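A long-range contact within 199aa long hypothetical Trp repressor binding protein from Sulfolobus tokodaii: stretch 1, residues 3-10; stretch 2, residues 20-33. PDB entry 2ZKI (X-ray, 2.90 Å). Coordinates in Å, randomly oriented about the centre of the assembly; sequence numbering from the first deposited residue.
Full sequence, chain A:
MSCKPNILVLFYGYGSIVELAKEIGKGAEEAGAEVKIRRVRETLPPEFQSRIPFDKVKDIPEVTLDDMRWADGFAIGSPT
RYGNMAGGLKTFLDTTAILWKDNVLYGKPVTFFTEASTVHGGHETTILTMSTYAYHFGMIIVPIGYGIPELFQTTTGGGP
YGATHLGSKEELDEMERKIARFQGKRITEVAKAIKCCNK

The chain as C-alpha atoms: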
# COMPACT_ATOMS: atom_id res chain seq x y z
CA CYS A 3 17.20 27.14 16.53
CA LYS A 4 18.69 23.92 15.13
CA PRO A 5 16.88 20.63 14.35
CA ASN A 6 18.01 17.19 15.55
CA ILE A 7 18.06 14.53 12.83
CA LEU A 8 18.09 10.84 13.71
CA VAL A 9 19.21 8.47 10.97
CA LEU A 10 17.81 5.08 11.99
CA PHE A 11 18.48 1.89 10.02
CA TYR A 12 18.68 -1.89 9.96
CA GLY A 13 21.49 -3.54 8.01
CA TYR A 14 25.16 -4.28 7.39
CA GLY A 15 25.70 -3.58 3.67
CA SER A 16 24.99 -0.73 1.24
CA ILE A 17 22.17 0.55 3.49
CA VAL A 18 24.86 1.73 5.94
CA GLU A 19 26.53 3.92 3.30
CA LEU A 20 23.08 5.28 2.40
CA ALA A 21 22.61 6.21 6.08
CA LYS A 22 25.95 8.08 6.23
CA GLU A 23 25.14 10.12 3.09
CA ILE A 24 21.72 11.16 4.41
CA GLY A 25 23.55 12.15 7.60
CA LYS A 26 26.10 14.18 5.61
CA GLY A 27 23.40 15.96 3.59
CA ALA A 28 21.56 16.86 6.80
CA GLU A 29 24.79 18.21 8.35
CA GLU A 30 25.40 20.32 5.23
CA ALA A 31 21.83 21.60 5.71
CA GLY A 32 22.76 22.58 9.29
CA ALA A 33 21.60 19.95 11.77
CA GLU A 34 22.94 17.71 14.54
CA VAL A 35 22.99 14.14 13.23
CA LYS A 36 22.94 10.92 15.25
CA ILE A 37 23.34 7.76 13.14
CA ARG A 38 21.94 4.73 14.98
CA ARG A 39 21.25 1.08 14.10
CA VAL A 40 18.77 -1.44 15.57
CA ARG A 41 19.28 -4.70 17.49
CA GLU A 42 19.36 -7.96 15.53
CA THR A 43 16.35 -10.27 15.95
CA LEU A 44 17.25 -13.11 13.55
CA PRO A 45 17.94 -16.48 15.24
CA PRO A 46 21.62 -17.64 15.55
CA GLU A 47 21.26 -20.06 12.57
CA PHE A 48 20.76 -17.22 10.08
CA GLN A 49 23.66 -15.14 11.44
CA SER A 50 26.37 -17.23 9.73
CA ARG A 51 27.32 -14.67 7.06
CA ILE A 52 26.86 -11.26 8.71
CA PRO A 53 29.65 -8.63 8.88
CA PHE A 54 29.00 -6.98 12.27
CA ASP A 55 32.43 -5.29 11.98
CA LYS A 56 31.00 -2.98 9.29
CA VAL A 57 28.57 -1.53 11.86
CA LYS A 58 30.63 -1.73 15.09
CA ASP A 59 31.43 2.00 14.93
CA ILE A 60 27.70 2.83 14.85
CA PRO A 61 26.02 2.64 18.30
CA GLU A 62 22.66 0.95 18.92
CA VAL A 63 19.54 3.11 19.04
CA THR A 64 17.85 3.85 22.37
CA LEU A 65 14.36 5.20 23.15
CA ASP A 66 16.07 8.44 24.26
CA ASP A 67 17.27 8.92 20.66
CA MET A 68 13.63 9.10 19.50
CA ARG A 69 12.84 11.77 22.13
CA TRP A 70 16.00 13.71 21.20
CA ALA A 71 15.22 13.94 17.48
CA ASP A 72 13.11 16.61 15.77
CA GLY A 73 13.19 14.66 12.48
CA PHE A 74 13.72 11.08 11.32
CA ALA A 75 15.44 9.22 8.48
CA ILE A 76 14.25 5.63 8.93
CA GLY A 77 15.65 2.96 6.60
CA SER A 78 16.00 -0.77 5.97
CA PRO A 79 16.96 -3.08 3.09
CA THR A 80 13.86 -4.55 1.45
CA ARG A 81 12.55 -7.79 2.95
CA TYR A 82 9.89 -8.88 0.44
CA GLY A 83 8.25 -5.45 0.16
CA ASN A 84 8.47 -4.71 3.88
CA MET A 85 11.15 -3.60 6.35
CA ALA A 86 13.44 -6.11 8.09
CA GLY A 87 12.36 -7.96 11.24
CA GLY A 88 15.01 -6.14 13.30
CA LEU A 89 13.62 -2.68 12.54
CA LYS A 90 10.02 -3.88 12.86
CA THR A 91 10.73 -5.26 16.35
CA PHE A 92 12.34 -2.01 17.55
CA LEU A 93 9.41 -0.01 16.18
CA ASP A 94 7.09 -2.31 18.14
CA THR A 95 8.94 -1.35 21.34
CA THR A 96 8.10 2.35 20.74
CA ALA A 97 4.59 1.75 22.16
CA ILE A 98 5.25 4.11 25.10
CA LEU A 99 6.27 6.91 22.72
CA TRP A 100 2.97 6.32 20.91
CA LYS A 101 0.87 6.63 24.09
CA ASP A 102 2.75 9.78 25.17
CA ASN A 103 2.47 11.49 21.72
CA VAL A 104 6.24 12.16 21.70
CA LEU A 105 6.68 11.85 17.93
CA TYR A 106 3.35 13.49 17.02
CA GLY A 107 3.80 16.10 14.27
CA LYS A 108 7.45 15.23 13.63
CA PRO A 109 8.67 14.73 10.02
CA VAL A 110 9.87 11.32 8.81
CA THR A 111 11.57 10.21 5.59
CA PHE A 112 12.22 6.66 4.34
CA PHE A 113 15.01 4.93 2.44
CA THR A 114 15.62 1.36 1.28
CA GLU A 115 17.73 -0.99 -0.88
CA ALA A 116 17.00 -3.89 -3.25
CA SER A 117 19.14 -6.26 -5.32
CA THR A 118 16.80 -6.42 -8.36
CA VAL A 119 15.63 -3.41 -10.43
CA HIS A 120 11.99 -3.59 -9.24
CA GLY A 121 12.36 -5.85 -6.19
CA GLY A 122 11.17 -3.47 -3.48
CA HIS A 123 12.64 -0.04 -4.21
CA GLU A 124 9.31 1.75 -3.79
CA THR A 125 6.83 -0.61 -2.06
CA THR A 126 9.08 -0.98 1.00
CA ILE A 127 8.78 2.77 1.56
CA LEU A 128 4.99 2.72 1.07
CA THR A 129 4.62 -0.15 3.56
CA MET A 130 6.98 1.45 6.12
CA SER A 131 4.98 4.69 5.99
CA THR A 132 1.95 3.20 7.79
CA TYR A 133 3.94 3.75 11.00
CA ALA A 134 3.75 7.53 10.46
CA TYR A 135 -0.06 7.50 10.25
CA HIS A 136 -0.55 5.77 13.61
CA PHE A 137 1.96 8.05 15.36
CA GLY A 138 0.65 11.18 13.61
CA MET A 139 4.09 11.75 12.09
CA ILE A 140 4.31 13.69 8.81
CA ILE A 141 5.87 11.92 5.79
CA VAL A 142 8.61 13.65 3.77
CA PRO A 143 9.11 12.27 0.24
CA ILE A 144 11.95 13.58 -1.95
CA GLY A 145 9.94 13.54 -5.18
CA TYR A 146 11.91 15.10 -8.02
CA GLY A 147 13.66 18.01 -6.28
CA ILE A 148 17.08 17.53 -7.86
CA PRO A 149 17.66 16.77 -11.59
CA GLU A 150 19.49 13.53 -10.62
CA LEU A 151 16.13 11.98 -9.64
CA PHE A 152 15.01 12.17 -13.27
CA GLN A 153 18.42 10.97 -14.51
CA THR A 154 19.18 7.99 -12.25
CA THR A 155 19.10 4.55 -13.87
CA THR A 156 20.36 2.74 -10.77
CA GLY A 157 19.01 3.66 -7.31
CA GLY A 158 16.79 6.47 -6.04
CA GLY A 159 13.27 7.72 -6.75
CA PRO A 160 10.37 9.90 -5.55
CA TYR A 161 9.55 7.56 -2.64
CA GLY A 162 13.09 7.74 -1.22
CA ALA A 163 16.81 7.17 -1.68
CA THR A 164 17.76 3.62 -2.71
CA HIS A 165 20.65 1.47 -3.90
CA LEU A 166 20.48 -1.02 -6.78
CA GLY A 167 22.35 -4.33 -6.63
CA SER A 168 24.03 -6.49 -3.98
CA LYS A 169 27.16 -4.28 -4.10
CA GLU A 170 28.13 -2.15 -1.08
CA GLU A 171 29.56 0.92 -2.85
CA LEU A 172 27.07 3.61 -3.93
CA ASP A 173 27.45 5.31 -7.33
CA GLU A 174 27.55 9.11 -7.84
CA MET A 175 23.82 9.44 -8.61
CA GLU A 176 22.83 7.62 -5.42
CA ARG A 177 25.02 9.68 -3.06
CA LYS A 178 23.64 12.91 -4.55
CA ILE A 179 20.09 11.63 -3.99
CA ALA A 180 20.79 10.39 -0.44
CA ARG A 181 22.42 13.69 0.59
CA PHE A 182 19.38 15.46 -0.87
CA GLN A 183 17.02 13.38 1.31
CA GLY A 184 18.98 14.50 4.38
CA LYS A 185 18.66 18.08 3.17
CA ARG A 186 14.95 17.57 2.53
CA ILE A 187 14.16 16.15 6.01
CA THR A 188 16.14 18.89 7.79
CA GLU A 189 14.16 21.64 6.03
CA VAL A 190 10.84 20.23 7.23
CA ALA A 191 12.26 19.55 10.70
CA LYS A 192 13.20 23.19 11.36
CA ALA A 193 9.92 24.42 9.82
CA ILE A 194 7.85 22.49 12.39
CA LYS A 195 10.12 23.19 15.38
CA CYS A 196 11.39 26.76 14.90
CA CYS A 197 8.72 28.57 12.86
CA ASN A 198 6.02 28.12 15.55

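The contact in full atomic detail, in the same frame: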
# COMPACT_ATOMS: atom_id res chain seq x y z
N CYS A 3 18.03 28.37 16.68
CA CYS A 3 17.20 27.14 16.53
C CYS A 3 17.83 26.18 15.52
O CYS A 3 18.11 26.56 14.38
CB CYS A 3 15.77 27.50 16.12
SG CYS A 3 14.59 26.11 16.21
N LYS A 4 18.03 24.93 15.94
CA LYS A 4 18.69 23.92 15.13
C LYS A 4 18.02 22.56 15.34
O LYS A 4 17.86 22.12 16.48
CB LYS A 4 20.18 23.84 15.50
CG LYS A 4 21.08 23.27 14.42
CD LYS A 4 22.50 23.11 14.95
CE LYS A 4 23.48 22.73 13.85
NZ LYS A 4 24.86 22.57 14.38
N PRO A 5 17.61 21.89 14.24
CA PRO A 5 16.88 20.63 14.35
C PRO A 5 17.78 19.40 14.54
O PRO A 5 18.87 19.33 13.96
CB PRO A 5 16.13 20.54 13.02
CG PRO A 5 17.00 21.27 12.05
CD PRO A 5 17.81 22.28 12.83
N ASN A 6 17.31 18.45 15.35
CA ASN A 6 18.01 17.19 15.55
C ASN A 6 17.49 16.13 14.58
O ASN A 6 16.29 15.85 14.53
CB ASN A 6 17.85 16.70 16.99
CG ASN A 6 18.51 17.62 18.00
OD1 ASN A 6 17.97 17.84 19.09
ND2 ASN A 6 19.68 18.16 17.66
N ILE A 7 18.41 15.54 13.81
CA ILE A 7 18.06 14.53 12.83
C ILE A 7 18.61 13.17 13.23
O ILE A 7 19.82 13.01 13.38
CB ILE A 7 18.54 14.93 11.40
CG1 ILE A 7 17.87 16.23 10.93
CG2 ILE A 7 18.31 13.79 10.39
CD1 ILE A 7 16.34 16.22 10.94
N LEU A 8 17.71 12.21 13.42
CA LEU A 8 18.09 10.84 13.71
C LEU A 8 18.03 9.99 12.45
O LEU A 8 16.97 9.87 11.82
CB LEU A 8 17.20 10.24 14.80
CG LEU A 8 17.57 8.84 15.33
CD1 LEU A 8 18.74 8.92 16.29
CD2 LEU A 8 16.38 8.19 16.00
N VAL A 9 19.16 9.41 12.07
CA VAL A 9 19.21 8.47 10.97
C VAL A 9 19.19 7.06 11.56
O VAL A 9 20.18 6.58 12.13
CB VAL A 9 20.44 8.69 10.05
CG1 VAL A 9 20.43 7.70 8.90
CG2 VAL A 9 20.46 10.12 9.51
N LEU A 10 18.04 6.41 11.43
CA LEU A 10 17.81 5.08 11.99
C LEU A 10 17.75 4.06 10.86
O LEU A 10 17.12 4.29 9.84
CB LEU A 10 16.50 5.08 12.78
CG LEU A 10 16.03 3.81 13.48
CD1 LEU A 10 17.03 3.37 14.53
CD2 LEU A 10 14.67 4.04 14.11
N LEU A 20 24.24 4.42 2.64
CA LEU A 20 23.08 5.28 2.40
C LEU A 20 22.74 6.13 3.63
O LEU A 20 22.38 7.30 3.49
CB LEU A 20 21.86 4.45 1.99
CG LEU A 20 21.77 3.95 0.54
CD1 LEU A 20 20.66 2.91 0.40
CD2 LEU A 20 21.55 5.09 -0.44
N ALA A 21 22.88 5.54 4.81
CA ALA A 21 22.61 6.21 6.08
C ALA A 21 23.62 7.32 6.39
O ALA A 21 23.25 8.37 6.92
CB ALA A 21 22.57 5.20 7.21
N LYS A 22 24.89 7.09 6.04
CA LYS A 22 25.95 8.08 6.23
C LYS A 22 25.78 9.30 5.32
O LYS A 22 26.05 10.43 5.73
CB LYS A 22 27.32 7.46 6.02
CG LYS A 22 27.87 6.69 7.21
CD LYS A 22 29.31 6.27 6.96
CE LYS A 22 29.90 5.53 8.15
NZ LYS A 22 29.37 4.14 8.27
N GLU A 23 25.35 9.06 4.08
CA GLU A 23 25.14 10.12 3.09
C GLU A 23 23.96 11.01 3.45
O GLU A 23 24.04 12.23 3.30
CB GLU A 23 24.96 9.52 1.70
CG GLU A 23 26.21 8.91 1.10
CD GLU A 23 27.25 9.93 0.69
OE1 GLU A 23 28.45 9.61 0.75
OE2 GLU A 23 26.87 11.07 0.32
N ILE A 24 22.87 10.41 3.92
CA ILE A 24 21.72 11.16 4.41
C ILE A 24 22.12 12.00 5.62
O ILE A 24 21.67 13.14 5.77
CB ILE A 24 20.51 10.22 4.73
CG1 ILE A 24 20.00 9.57 3.44
CG2 ILE A 24 19.38 10.99 5.41
CD1 ILE A 24 19.02 8.44 3.66
N GLY A 25 22.98 11.43 6.46
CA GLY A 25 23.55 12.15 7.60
C GLY A 25 24.38 13.34 7.16
O GLY A 25 24.26 14.43 7.73
N LYS A 26 25.22 13.13 6.15
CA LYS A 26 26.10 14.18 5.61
C LYS A 26 25.29 15.33 5.01
O LYS A 26 25.57 16.50 5.27
CB LYS A 26 27.05 13.59 4.56
CG LYS A 26 28.23 14.48 4.21
CD LYS A 26 28.93 13.99 2.94
CE LYS A 26 30.22 14.75 2.68
NZ LYS A 26 31.33 14.32 3.59
N GLY A 27 24.28 14.98 4.21
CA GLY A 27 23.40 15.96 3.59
C GLY A 27 22.62 16.79 4.59
O GLY A 27 22.35 17.97 4.36
N ALA A 28 22.26 16.17 5.71
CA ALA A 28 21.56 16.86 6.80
C ALA A 28 22.50 17.80 7.57
O ALA A 28 22.08 18.87 8.00
CB ALA A 28 20.93 15.85 7.75
N GLU A 29 23.76 17.38 7.72
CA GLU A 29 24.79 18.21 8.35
C GLU A 29 25.13 19.43 7.49
O GLU A 29 25.36 20.52 8.02
CB GLU A 29 26.06 17.39 8.61
CG GLU A 29 26.02 16.54 9.87
CD GLU A 29 27.27 15.68 10.05
OE1 GLU A 29 27.88 15.29 9.03
OE2 GLU A 29 27.62 15.38 11.21
N GLU A 30 25.17 19.23 6.18
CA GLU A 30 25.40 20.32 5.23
C GLU A 30 24.20 21.27 5.17
O GLU A 30 24.34 22.43 4.77
CB GLU A 30 25.72 19.77 3.84
CG GLU A 30 27.11 19.14 3.73
CD GLU A 30 27.35 18.41 2.41
OE1 GLU A 30 26.85 18.87 1.36
OE2 GLU A 30 28.07 17.39 2.43
N ALA A 31 23.03 20.78 5.58
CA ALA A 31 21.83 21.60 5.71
C ALA A 31 21.80 22.36 7.04
O ALA A 31 21.06 23.33 7.19
CB ALA A 31 20.58 20.74 5.56
N GLY A 32 22.61 21.90 8.00
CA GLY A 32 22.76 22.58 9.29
C GLY A 32 21.97 21.94 10.42
O GLY A 32 21.08 22.57 11.00
N ALA A 33 22.31 20.70 10.74
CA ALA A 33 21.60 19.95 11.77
C ALA A 33 22.53 18.99 12.51
O ALA A 33 23.52 18.51 11.94
CB ALA A 33 20.44 19.19 11.16

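Strand 6-10 and the helix ending near Gly 32 run almost antiparallel, at 171°, with their axes 8.8 Å apart at closest approach. Helix hydrogen bonds such as Gly 25 N to Ala 21 O are internal; with none crossing between the stretches, the contacts are van der Waals packing. The two stretches together bury 367 Å², both sides summed.

The strand supplies alternation: Ile 7 and Val 9 point toward the helix, while Leu 8 is out of reach and Leu 10 points away. The helix answers mostly with small residues, Ala 21, Gly 25 and Ala 28, together with Ile 24. All these are buried, as is Ala 33, which suits their apolar character. Val 9, chi1 t, spreads both methyls over one turn: CG1 lies 3.7 Å from Ala 21 CB, and CG2 lies 4.3 Å from Ile 24 CG2 and 4.2 Å from Gly 25 CA. Farther along, Ile 7 CG2 meets Ala 28 CB at 4.3 Å, and its CG1 meets Ala 33 CB at 3.9 Å.

Gly 32 leaves the helix with positive phi, where a CB would jam against the preceding carbonyl O; glycine fits this turn. Ala 33 then sits close against the strand's approach, its CB 3.2 Å from Pro 5 O. At the exposed margin, extended Lys 4 lays its aliphatic chain along the turn, CG 3.5 Å from Gly 32 O.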